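Long-range contact in choline kinase (Streptococcus pneumoniae, PDB 4R78), which probably phosphorylates choline, as a kinase of the choline/ethanolamine kinase family with a protein kinase-like fold, here holding AMP: residues 59-64 and 110-115. Numbering follows the deposited sequence.
Sequences NKQYIV and YIESAI. With AMP (adenosine monophosphate), chain C.
Y62 and Y110 bring their CA atoms to 4.9 Å where the strand begun at Q61 runs beside the loop that leaves strand 105-109, and no direct hydrogen bond joins the two segments. A water bridges them instead, donating to Q61 O at 2.7 Å and accepting from Y110 N at 3.0 Å, just past the true strand pairing of I63 with N108. The side-chain contact centres on Y110. With CG anti to the backbone N (chi1 175°), the Y110 ring projects across the line of the strand, beside the Q61 side chain. Q61 points the same way as this ring, its chain extended beyond CG; Q61 CD rests 3.6 Å from Y110 CD2, with amide and ring planes 50° apart. The Q61 amide also approaches the E112 carboxylate, but NE2 and OE2 remain too far apart to bond, at 3.7 Å. I63 reaches the ring at its edge, where CD1 comes to 3.4 Å from Y110 CD1. I63 serves the nucleotide as well: its CG1 sits 3.6 Å from AMP C5, while CG2 packs near N7 and C8 of the base. Along the loop, I111 N gives AMP N1 a hydrogen bond of 2.8 Å (158° at the hydrogen), and the type II turn from I111 to A114 ends by placing A114 CB close to AMP C2. Strand and connector thus illustrate how a protein kinase-like fold grips adenine: a hydrophobic residue of the N-terminal lobe's antiparallel sheet lies against the base, and a backbone N-H of the interlobe hinge reads N1.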
ATOM      1  N   ASN A  59       5.349  -8.150  28.878  1.00 25.35           N
ATOM      2  CA  ASN A  59       4.512  -9.313  28.577  1.00 25.36           C
ATOM      3  C   ASN A  59       4.009  -9.370  27.142  1.00 25.05           C
ATOM      4  O   ASN A  59       3.228 -10.258  26.786  1.00 25.26           O
ATOM      5  CB  ASN A  59       3.304  -9.348  29.516  1.00 25.53           C
ATOM      6  CG  ASN A  59       3.684  -9.610  30.956  1.00 25.95           C
ATOM      7  OD1 ASN A  59       3.155  -8.973  31.867  1.00 27.17           O
ATOM      8  ND2 ASN A  59       4.593 -10.556  31.172  1.00 26.08           N
ATOM      9  N   LYS A  60       4.450  -8.424  26.317  1.00 24.67           N
ATOM     10  CA  LYS A  60       3.862  -8.255  24.999  1.00 24.07           C
ATOM     11  C   LYS A  60       4.858  -7.790  23.946  1.00 23.18           C
ATOM     12  O   LYS A  60       5.789  -7.041  24.239  1.00 23.20           O
ATOM     13  CB  LYS A  60       2.709  -7.253  25.078  1.00 24.27           C
ATOM     14  CG  LYS A  60       1.677  -7.412  23.985  1.00 25.81           C
ATOM     15  CD  LYS A  60       0.564  -8.337  24.418  1.00 28.54           C
ATOM     16  CE  LYS A  60      -0.307  -8.743  23.247  1.00 29.88           C
ATOM     17  NZ  LYS A  60      -0.807  -7.567  22.485  1.00 30.94           N
ATOM     18  N   GLN A  61       4.647  -8.256  22.720  1.00 22.40           N
ATOM     19  CA  GLN A  61       5.365  -7.754  21.557  1.00 21.57           C
ATOM     20  C   GLN A  61       4.367  -7.060  20.641  1.00 20.56           C
ATOM     21  O   GLN A  61       3.229  -7.513  20.508  1.00 20.37           O
ATOM     22  CB  GLN A  61       6.051  -8.895  20.808  1.00 22.01           C
ATOM     23  CG  GLN A  61       7.109  -9.626  21.622  1.00 23.58           C
ATOM     24  CD  GLN A  61       7.874 -10.641  20.797  1.00 25.62           C
ATOM     25  OE1 GLN A  61       8.768 -10.288  20.030  1.00 27.25           O
ATOM     26  NE2 GLN A  61       7.529 -11.913  20.958  1.00 27.41           N
ATOM     27  N   TYR A  62       4.795  -5.963  20.020  1.00 19.27           N
ATOM     28  CA  TYR A  62       3.948  -5.219  19.092  1.00 18.37           C
ATOM     29  C   TYR A  62       4.678  -4.930  17.790  1.00 17.79           C
ATOM     30  O   TYR A  62       5.868  -4.616  17.793  1.00 17.46           O
ATOM     31  CB  TYR A  62       3.522  -3.882  19.692  1.00 18.14           C
ATOM     32  CG  TYR A  62       2.689  -3.948  20.949  1.00 17.81           C
ATOM     33  CD1 TYR A  62       1.312  -4.160  20.889  1.00 17.69           C
ATOM     34  CD2 TYR A  62       3.277  -3.767  22.199  1.00 17.77           C
ATOM     35  CE1 TYR A  62       0.538  -4.201  22.045  1.00 18.06           C
ATOM     36  CE2 TYR A  62       2.516  -3.807  23.364  1.00 18.68           C
ATOM     37  CZ  TYR A  62       1.149  -4.024  23.278  1.00 18.57           C
ATOM     38  OH  TYR A  62       0.386  -4.068  24.422  1.00 19.82           O
ATOM     39  N   ILE A  63       3.945  -5.029  16.685  1.00 17.49           N
ATOM     40  CA  ILE A  63       4.420  -4.582  15.380  1.00 17.25           C
ATOM     41  C   ILE A  63       4.013  -3.121  15.208  1.00 16.67           C
ATOM     42  O   ILE A  63       2.850  -2.768  15.394  1.00 16.83           O
ATOM     43  CB  ILE A  63       3.839  -5.468  14.241  1.00 17.40           C
ATOM     44  CG1 ILE A  63       4.479  -6.868  14.259  1.00 18.03           C
ATOM     45  CG2 ILE A  63       3.976  -4.789  12.873  1.00 18.45           C
ATOM     46  CD1 ILE A  63       5.974  -6.908  13.922  1.00 19.31           C
ATOM     47  N   VAL A  64       4.984  -2.277  14.872  1.00 15.89           N
ATOM     48  CA  VAL A  64       4.754  -0.841  14.757  1.00 15.86           C
ATOM     49  C   VAL A  64       5.041  -0.361  13.336  1.00 15.57           C
ATOM     50  O   VAL A  64       6.083  -0.687  12.757  1.00 16.15           O
ATOM     51  CB  VAL A  64       5.607  -0.043  15.780  1.00 15.66           C
ATOM     52  CG1 VAL A  64       5.313   1.445  15.684  1.00 15.99           C
ATOM     53  CG2 VAL A  64       5.349  -0.536  17.201  1.00 16.06           C
ATOM     54  N   TYR A 110       1.727  -8.644  17.261  1.00 19.61           N
ATOM     55  CA  TYR A 110       2.836  -9.371  16.659  1.00 21.73           C
ATOM     56  C   TYR A 110       2.459 -10.843  16.578  1.00 22.59           C
ATOM     57  O   TYR A 110       2.137 -11.474  17.588  1.00 23.20           O
ATOM     58  CB  TYR A 110       4.122  -9.188  17.477  1.00 22.12           C
ATOM     59  CG  TYR A 110       5.311 -10.008  16.996  1.00 24.09           C
ATOM     60  CD1 TYR A 110       5.870  -9.795  15.736  1.00 25.60           C
ATOM     61  CD2 TYR A 110       5.882 -10.982  17.810  1.00 26.20           C
ATOM     62  CE1 TYR A 110       6.964 -10.538  15.294  1.00 26.92           C
ATOM     63  CE2 TYR A 110       6.978 -11.728  17.380  1.00 26.83           C
ATOM     64  CZ  TYR A 110       7.511 -11.500  16.122  1.00 27.45           C
ATOM     65  OH  TYR A 110       8.594 -12.237  15.690  1.00 28.64           O
ATOM     66  N   ILE A 111       2.479 -11.374  15.363  1.00 23.64           N
ATOM     67  CA  ILE A 111       2.212 -12.783  15.140  1.00 24.64           C
ATOM     68  C   ILE A 111       3.542 -13.519  15.048  1.00 25.34           C
ATOM     69  O   ILE A 111       4.309 -13.321  14.100  1.00 25.44           O
ATOM     70  CB  ILE A 111       1.366 -13.010  13.873  1.00 24.66           C
ATOM     71  CG1 ILE A 111       0.042 -12.241  13.985  1.00 24.24           C
ATOM     72  CG2 ILE A 111       1.135 -14.511  13.643  1.00 24.92           C
ATOM     73  CD1 ILE A 111      -0.822 -12.292  12.750  1.00 24.10           C
ATOM     74  N   GLU A 112       3.811 -14.350  16.052  1.00 26.12           N
ATOM     75  CA  GLU A 112       5.054 -15.110  16.112  1.00 26.88           C
ATOM     76  C   GLU A 112       5.139 -16.146  15.002  1.00 26.67           C
ATOM     77  O   GLU A 112       4.154 -16.828  14.699  1.00 26.91           O
ATOM     78  CB  GLU A 112       5.220 -15.792  17.469  1.00 27.21           C
ATOM     79  CG  GLU A 112       5.936 -14.942  18.501  1.00 29.33           C
ATOM     80  CD  GLU A 112       6.925 -15.741  19.332  1.00 31.39           C
ATOM     81  OE1 GLU A 112       6.581 -16.860  19.774  1.00 32.72           O
ATOM     82  OE2 GLU A 112       8.053 -15.246  19.540  1.00 32.87           O
ATOM     83  N   SER A 113       6.326 -16.240  14.404  1.00 26.46           N
ATOM     84  CA  SER A 113       6.629 -17.209  13.344  1.00 26.34           C
ATOM     85  C   SER A 113       5.736 -17.035  12.112  1.00 26.06           C
ATOM     86  O   SER A 113       5.471 -17.992  11.380  1.00 26.16           O
ATOM     87  CB  SER A 113       6.562 -18.643  13.882  1.00 26.48           C
ATOM     88  OG  SER A 113       7.520 -18.837  14.910  1.00 27.05           O
ATOM     89  N   ALA A 114       5.281 -15.803  11.897  1.00 25.64           N
ATOM     90  CA  ALA A 114       4.479 -15.464  10.730  1.00 25.08           C
ATOM     91  C   ALA A 114       5.334 -15.529   9.473  1.00 24.74           C
ATOM     92  O   ALA A 114       6.527 -15.210   9.504  1.00 24.88           O
ATOM     93  CB  ALA A 114       3.862 -14.078  10.886  1.00 25.12           C
ATOM     94  N   ILE A 115       4.722 -15.960   8.373  1.00 24.16           N
ATOM     95  CA  ILE A 115       5.402 -16.010   7.086  1.00 23.48           C
ATOM     96  C   ILE A 115       4.912 -14.866   6.205  1.00 22.73           C
ATOM     97  O   ILE A 115       3.724 -14.784   5.879  1.00 22.86           O
ATOM     98  CB  ILE A 115       5.208 -17.373   6.366  1.00 23.81           C
ATOM     99  CG1 ILE A 115       5.817 -18.516   7.185  1.00 24.43           C
ATOM    100  CG2 ILE A 115       5.825 -17.348   4.967  1.00 24.10           C
ATOM    101  CD1 ILE A 115       4.844 -19.184   8.147  1.00 26.20           C
TER
HETATM  102  P   AMP C 302       5.569  -4.155   4.842  0.20 35.70           P
HETATM  103  O1P AMP C 302       5.293  -2.874   4.092  0.50 35.91           O
HETATM  104  O2P AMP C 302       6.989  -4.653   4.725  0.30 35.77           O
HETATM  105  O3P AMP C 302       4.516  -5.220   4.655  0.30 35.60           O
HETATM  106  O5' AMP C 302       5.427  -3.755   6.395  0.20 35.33           O
HETATM  107  C5' AMP C 302       4.933  -4.702   7.341  0.50 34.73           C
HETATM  108  C4' AMP C 302       5.886  -5.886   7.436  0.50 34.28           C
HETATM  109  O4' AMP C 302       6.080  -6.245   8.808  0.50 34.22           O
HETATM  110  C3' AMP C 302       5.325  -7.111   6.731  0.50 33.98           C
HETATM  111  O3' AMP C 302       5.970  -7.320   5.470  1.00 33.21           O
HETATM  112  C2' AMP C 302       5.575  -8.267   7.680  0.50 33.91           C
HETATM  113  O2' AMP C 302       6.775  -8.954   7.328  1.00 33.89           O
HETATM  114  C1' AMP C 302       5.784  -7.628   9.042  0.50 34.03           C
HETATM  115  N9  AMP C 302       4.558  -7.767   9.873  1.00 34.04           N
HETATM  116  C8  AMP C 302       3.470  -6.975   9.808  1.00 33.64           C
HETATM  117  N7  AMP C 302       2.517  -7.351  10.696  1.00 33.67           N
HETATM  118  C5  AMP C 302       3.000  -8.411  11.363  1.00 34.14           C
HETATM  119  C6  AMP C 302       2.509  -9.295  12.443  1.00 33.95           C
HETATM  120  N6  AMP C 302       1.283  -9.097  12.985  1.00 34.47           N
HETATM  121  N1  AMP C 302       3.320 -10.293  12.865  1.00 34.10           N
HETATM  122  C2  AMP C 302       4.541 -10.493  12.327  1.00 34.34           C
HETATM  123  N3  AMP C 302       5.051  -9.726  11.341  1.00 34.26           N
HETATM  124  C4  AMP C 302       4.345  -8.686  10.822  1.00 33.93           C
HETATM  125  O   HOH W   1       1.063  -9.008  20.114  1.00 22.42           O